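PDB 5A8C: carbohydrate binding family 6 from Clostridium thermocellum, which acts as an alpha-L-arabinofuranosidase of glycoside hydrolase family 43, hydrolysing terminal non-reducing alpha-L-arabinofuranoside residues. Local coordinates for residues Thr149-Gln153 against Gly199-Thr203; Asn157-Pro163 against Met175-Asn180. All blocks are in the same frame, centred on the assembly; numbering follows the deposited sequence.

How the contacts relate
Both contacts tie parts of the long loop between strands 124-129 and 164-167 to one blade of the five-bladed propeller. Contact 1 docks 149-153, from the later half of the loop, on the blade's outer strand, 200-204; contact 2 lays its end along strand 173-178, nearer the propeller axis. Their centres are about 12 Å apart, and contact 2 falls within the chain between the two segments of contact 1. Val-152 links them: its CG1 lies 3.7 Å from Leu-160 CD1 and 4.1 Å from Met-158 SD, its CG2 3.9 Å from Phe-177 CZ. Contact 2 also reaches the central pocket, where the nearest side-chain atoms of Asp-162 are about 3 Å from a bound Tris molecule and about 5 Å from calcium.

Contact 1: Thr149-Gln153 against Gly199-Thr203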
loop_
_atom_site.group_PDB
_atom_site.type_symbol
_atom_site.label_atom_id
_atom_site.label_comp_id
_atom_site.label_asym_id
_atom_site.label_seq_id
_atom_site.Cartn_x
_atom_site.Cartn_y
_atom_site.Cartn_z
ATOM N N THR A 149 8.915 -14.946 12.630
ATOM C CA THR A 149 9.882 -13.900 12.739
ATOM C C THR A 149 9.889 -13.376 14.186
ATOM O O THR A 149 8.840 -13.086 14.754
ATOM C CB THR A 149 9.529 -12.777 11.796
ATOM O OG1 THR A 149 9.589 -13.280 10.442
ATOM C CG2 THR A 149 10.447 -11.582 11.969
ATOM N N PRO A 150 11.053 -13.219 14.799
ATOM C CA PRO A 150 11.113 -12.736 16.180
ATOM C C PRO A 150 10.443 -11.396 16.352
ATOM O O PRO A 150 10.608 -10.492 15.496
ATOM C CB PRO A 150 12.619 -12.691 16.472
ATOM C CG PRO A 150 13.165 -13.798 15.598
ATOM C CD PRO A 150 12.382 -13.595 14.306
ATOM N N GLY A 151 9.614 -11.304 17.399
ATOM C CA GLY A 151 8.909 -10.075 17.729
ATOM C C GLY A 151 7.526 -9.972 17.129
ATOM O O GLY A 151 6.777 -9.050 17.487
ATOM N N VAL A 152 7.167 -10.870 16.229
ATOM C CA VAL A 152 5.803 -10.854 15.716
ATOM C C VAL A 152 4.802 -11.341 16.741
ATOM O O VAL A 152 3.904 -10.605 17.191
ATOM C CB VAL A 152 5.673 -11.623 14.406
ATOM C CG1 VAL A 152 4.238 -11.724 13.970
ATOM C CG2 VAL A 152 6.488 -10.918 13.330
ATOM N N GLN A 153 5.002 -12.573 17.177
ATOM C CA GLN A 153 4.136 -13.164 18.196
ATOM C C GLN A 153 4.648 -12.734 19.551
ATOM O O GLN A 153 5.827 -12.487 19.669
ATOM C CB GLN A 153 4.120 -14.707 18.077
ATOM C CG GLN A 153 3.555 -15.147 16.743
ATOM C CD GLN A 153 3.202 -16.605 16.686
ATOM O OE1 GLN A 153 2.180 -17.034 17.244
ATOM N NE2 GLN A 153 4.032 -17.383 15.999
ATOM N N GLY A 199 17.371 -7.980 13.290
ATOM C CA GLY A 199 16.790 -7.896 14.629
ATOM C C GLY A 199 15.378 -8.410 14.653
ATOM O O GLY A 199 14.919 -9.158 13.780
ATOM N N SER A 200 14.660 -7.969 15.650
ATOM C CA SER A 200 13.307 -8.400 15.934
ATOM C C SER A 200 12.288 -7.308 15.524
ATOM O O SER A 200 12.590 -6.122 15.528
ATOM C CB SER A 200 13.179 -8.703 17.412
ATOM O OG SER A 200 14.015 -9.810 17.739
ATOM N N ALA A 201 11.089 -7.766 15.251
ATOM C CA ALA A 201 9.973 -6.828 15.070
ATOM C C ALA A 201 9.626 -6.220 16.433
ATOM O O ALA A 201 9.856 -6.809 17.495
ATOM C CB ALA A 201 8.773 -7.544 14.487
ATOM N N MET A 202 9.076 -5.034 16.358
ATOM C CA MET A 202 8.555 -4.388 17.522
ATOM C C MET A 202 7.100 -4.003 17.280
ATOM O O MET A 202 6.627 -3.946 16.138
ATOM C CB MET A 202 9.434 -3.322 18.002
ATOM C CG MET A 202 9.302 -2.187 17.178
ATOM S SD MET A 202 10.228 -0.687 17.593
ATOM C CE MET A 202 11.744 -1.326 17.026
ATOM N N THR A 203 6.386 -3.735 18.365
ATOM C CA THR A 203 4.984 -3.393 18.299
ATOM C C THR A 203 4.750 -1.921 18.296
ATOM O O THR A 203 5.482 -1.138 18.914
ATOM C CB THR A 203 4.256 -3.986 19.512
ATOM O OG1 THR A 203 4.651 -3.441 20.763
ATOM C CG2 THR A 203 4.367 -5.450 19.365
#
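Residues 149-152 form a type II beta turn, closed by Val-152 N to Thr-149 O at 3.1 Å, with Pro-150 and Gly-151 at its two central positions. The turn lies against the backbone of 199-203, and CA atoms pair Pro-150 with Ser-200 (4.9 Å) and Gly-151 with Ala-201 (4.3 Å). A single hydrogen bond joins the segments, Ala-201 N to Pro-150 O, short at 2.8 Å and nearly straight at 164°. The CA-H of Gly-151 adds a contact to Ala-201 O, CA to O 3.4 Å. Gly-151 has phi/psi 93/-10, where a CB would run into the preceding carbonyl and into Ala-201 O, so the close approach depends on glycine.

Among side chains, Ala-201 has the most surface covered; its CB points toward the turn and meets Val-152 CG2 at 4.2 Å, while also touching Ile-188. Farther out, Pro-150 CB sits 3.4 Å from Ser-200 OG at an exposed margin. Strand 200-204 pairs with strand 185-190 through Met-202 and Val-187, so the turn occupies its other edge. A type II turn in the loop thus covers the outer edge of the last strand of an antiparallel blade in the five-bladed beta-propeller.

Contact 2: Asn157-Pro163 against Met175-Asn180; sequences NMWLFDP and MYFGGN
Segment 157-163 is irregular but runs roughly antiparallel to 175-180, whose residues 175-178 are strand; the end-to-end directions differ by 148°. Nearest CA pairs are Trp-159 with Gly-179 (4.5 Å), Leu-160 with Gly-178 (4.9 Å) and Pro-163 with Phe-177 (4.6 Å). The register slips because Leu-160 (phi/psi -87/82) centres an inverse gamma turn, with a weak Phe-161 N to Trp-159 O bond of 3.0 Å. Backbone hydrogen bonds flank it: Trp-159 N to Gly-179 O (3.2 Å) and Gly-178 N to Phe-161 O (3.0 Å).

Asn-180, the most covered residue, is in the left-handed region (69/54) with chi1 t. Its CB lies over the Trp-159 indole, 3.4 Å from the six-membered-ring centroid and 9° off the normal, a CH-pi contact; its ND2 donates to Asn-157 O at 2.9 Å. Trp-159 has chi1 m, its ring flanking Gly-179, where a CB would clash with Phe-161 CE1. Phe-177, chi1 p, turns its ring edge to Leu-160: CE2 and CD1 are 3.2 Å apart. Beyond it, Pro-163 CB meets Met-175 SD at 4.0 Å. A water donates to both Asp-162 O and Gly-178 O at 2.9 Å.

Asp-162 OD2 is hydrogen-bonded to Ala-212 N and to a hydroxyl of bound Tris, consistent with the central active-site pocket of a family 43 propeller. Phe-177 packs on Ile-124 of strand 124-129 and Ile-188 of strand 185-190, Trp-159 meets Phe-210 edge-to-face, and the loop continues into strand 164-167, which pairs with strand 173-178.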
loop_
_atom_site.group_PDB
_atom_site.type_symbol
_atom_site.label_atom_id
_atom_site.label_comp_id
_atom_site.label_asym_id
_atom_site.label_seq_id
_atom_site.Cartn_x
_atom_site.Cartn_y
_atom_site.Cartn_z
ATOM N N ASN A 157 -5.216 -12.506 16.845
ATOM C CA ASN A 157 -6.052 -12.086 15.720
ATOM C C ASN A 157 -5.374 -11.243 14.667
ATOM O O ASN A 157 -6.012 -10.632 13.872
ATOM C CB ASN A 157 -7.167 -11.283 16.352
ATOM C CG ASN A 157 -7.971 -12.149 17.325
ATOM O OD1 ASN A 157 -8.247 -13.281 16.995
ATOM N ND2 ASN A 157 -8.380 -11.626 18.412
ATOM N N MET A 158 -4.049 -11.235 14.707
ATOM C CA MET A 158 -3.345 -10.409 13.689
ATOM C C MET A 158 -3.449 -10.965 12.278
ATOM O O MET A 158 -3.452 -12.138 12.052
ATOM C CB MET A 158 -1.842 -10.193 14.005
ATOM C CG MET A 158 -0.924 -9.277 13.048
ATOM S SD MET A 158 0.793 -9.657 13.413
ATOM C CE MET A 158 0.536 -8.363 14.359
ATOM N N TRP A 159 -3.473 -10.013 11.345
ATOM C CA TRP A 159 -3.358 -10.316 9.932
ATOM C C TRP A 159 -1.935 -9.933 9.547
ATOM O O TRP A 159 -1.581 -8.783 9.554
ATOM C CB TRP A 159 -4.393 -9.608 9.067
ATOM C CG TRP A 159 -5.799 -9.963 9.375
ATOM C CD1 TRP A 159 -6.288 -11.170 9.765
ATOM C CD2 TRP A 159 -6.943 -9.081 9.263
ATOM N NE1 TRP A 159 -7.650 -11.089 9.960
ATOM C CE2 TRP A 159 -8.086 -9.829 9.627
ATOM C CE3 TRP A 159 -7.103 -7.716 8.935
ATOM C CZ2 TRP A 159 -9.366 -9.271 9.669
ATOM C CZ3 TRP A 159 -8.366 -7.188 8.992
ATOM C CH2 TRP A 159 -9.494 -7.957 9.341
ATOM N N LEU A 160 -1.131 -10.954 9.236
ATOM C CA LEU A 160 0.274 -10.708 8.959
ATOM C C LEU A 160 0.412 -10.353 7.460
ATOM O O LEU A 160 0.719 -11.201 6.622
ATOM C CB LEU A 160 1.120 -11.864 9.422
ATOM C CG LEU A 160 2.596 -11.546 9.559
ATOM C CD1 LEU A 160 2.803 -10.684 10.749
ATOM C CD2 LEU A 160 3.304 -12.842 9.933
ATOM N N PHE A 161 0.142 -9.091 7.149
ATOM C CA PHE A 161 0.038 -8.677 5.774
ATOM C C PHE A 161 0.261 -7.179 5.632
ATOM O O PHE A 161 0.585 -6.454 6.590
ATOM C CB PHE A 161 -1.259 -9.207 5.126
ATOM C CG PHE A 161 -2.562 -8.615 5.572
ATOM C CD1 PHE A 161 -2.704 -7.484 6.390
ATOM C CD2 PHE A 161 -3.726 -9.184 5.069
ATOM C CE1 PHE A 161 -3.925 -6.963 6.698
ATOM C CE2 PHE A 161 -4.971 -8.644 5.375
ATOM C CZ PHE A 161 -5.067 -7.509 6.160
ATOM N N ASP A 162 0.029 -6.693 4.395
ATOM C CA ASP A 162 -0.053 -5.269 4.087
ATOM C C ASP A 162 1.241 -4.496 4.440
ATOM O O ASP A 162 1.211 -3.515 5.183
ATOM C CB ASP A 162 -1.291 -4.602 4.683
ATOM C CG ASP A 162 -2.604 -4.917 3.968
ATOM O OD1 ASP A 162 -2.648 -5.841 3.140
ATOM O OD2 ASP A 162 -3.565 -4.186 4.314
ATOM N N PRO A 163 2.363 -4.909 3.874
ATOM C CA PRO A 163 3.606 -4.227 4.171
ATOM C C PRO A 163 3.619 -2.800 3.720
ATOM O O PRO A 163 3.094 -2.442 2.662
ATOM C CB PRO A 163 4.652 -5.016 3.389
ATOM C CG PRO A 163 3.864 -5.601 2.230
ATOM C CD PRO A 163 2.547 -5.946 2.834
ATOM N N MET A 175 10.128 -2.064 7.650
ATOM C CA MET A 175 8.859 -2.598 7.151
ATOM C C MET A 175 7.825 -2.530 8.260
ATOM O O MET A 175 8.012 -3.199 9.282
ATOM C CB MET A 175 8.979 -3.996 6.637
ATOM C CG MET A 175 7.642 -4.549 6.143
ATOM S SD MET A 175 7.528 -6.318 5.861
ATOM C CE MET A 175 8.460 -6.296 4.394
ATOM N N TYR A 176 6.758 -1.797 8.020
ATOM C CA TYR A 176 5.579 -1.763 8.889
ATOM C C TYR A 176 4.562 -2.747 8.335
ATOM O O TYR A 176 4.437 -2.869 7.110
ATOM C CB TYR A 176 4.972 -0.331 8.904
ATOM C CG TYR A 176 5.937 0.735 9.364
ATOM C CD1 TYR A 176 6.949 1.227 8.548
ATOM C CD2 TYR A 176 5.880 1.251 10.679
ATOM C CE1 TYR A 176 7.855 2.175 8.983
ATOM C CE2 TYR A 176 6.773 2.216 11.098
ATOM C CZ TYR A 176 7.780 2.677 10.269
ATOM O OH TYR A 176 8.683 3.628 10.621
ATOM N N PHE A 177 3.841 -3.470 9.187
ATOM C CA PHE A 177 2.912 -4.480 8.689
ATOM C C PHE A 177 1.931 -4.829 9.814
ATOM O O PHE A 177 2.079 -4.362 10.947
ATOM C CB PHE A 177 3.663 -5.730 8.167
ATOM C CG PHE A 177 4.518 -6.410 9.209
ATOM C CD1 PHE A 177 5.805 -5.955 9.474
ATOM C CD2 PHE A 177 4.081 -7.542 9.854
ATOM C CE1 PHE A 177 6.621 -6.618 10.408
ATOM C CE2 PHE A 177 4.876 -8.221 10.765
ATOM C CZ PHE A 177 6.154 -7.758 11.014
ATOM N N GLY A 178 0.967 -5.653 9.472
ATOM C CA GLY A 178 -0.009 -6.095 10.453
ATOM C C GLY A 178 -1.431 -5.791 10.037
ATOM O O GLY A 178 -1.716 -5.282 8.948
ATOM N N GLY A 179 -2.365 -6.069 10.939
ATOM C CA GLY A 179 -3.746 -5.882 10.657
ATOM C C GLY A 179 -4.625 -6.365 11.797
ATOM O O GLY A 179 -4.213 -7.177 12.608
ATOM N N ASN A 180 -5.830 -5.826 11.851
ATOM C CA ASN A 180 -6.920 -6.284 12.694
ATOM C C ASN A 180 -6.663 -6.021 14.176
ATOM O O ASN A 180 -6.768 -6.914 15.012
ATOM C CB ASN A 180 -7.249 -7.753 12.477
ATOM C CG ASN A 180 -8.542 -8.145 13.098
ATOM O OD1 ASN A 180 -9.469 -7.356 13.202
ATOM N ND2 ASN A 180 -8.630 -9.385 13.519
HETATM O O HOH W 1 -0.453 -3.119 7.551
#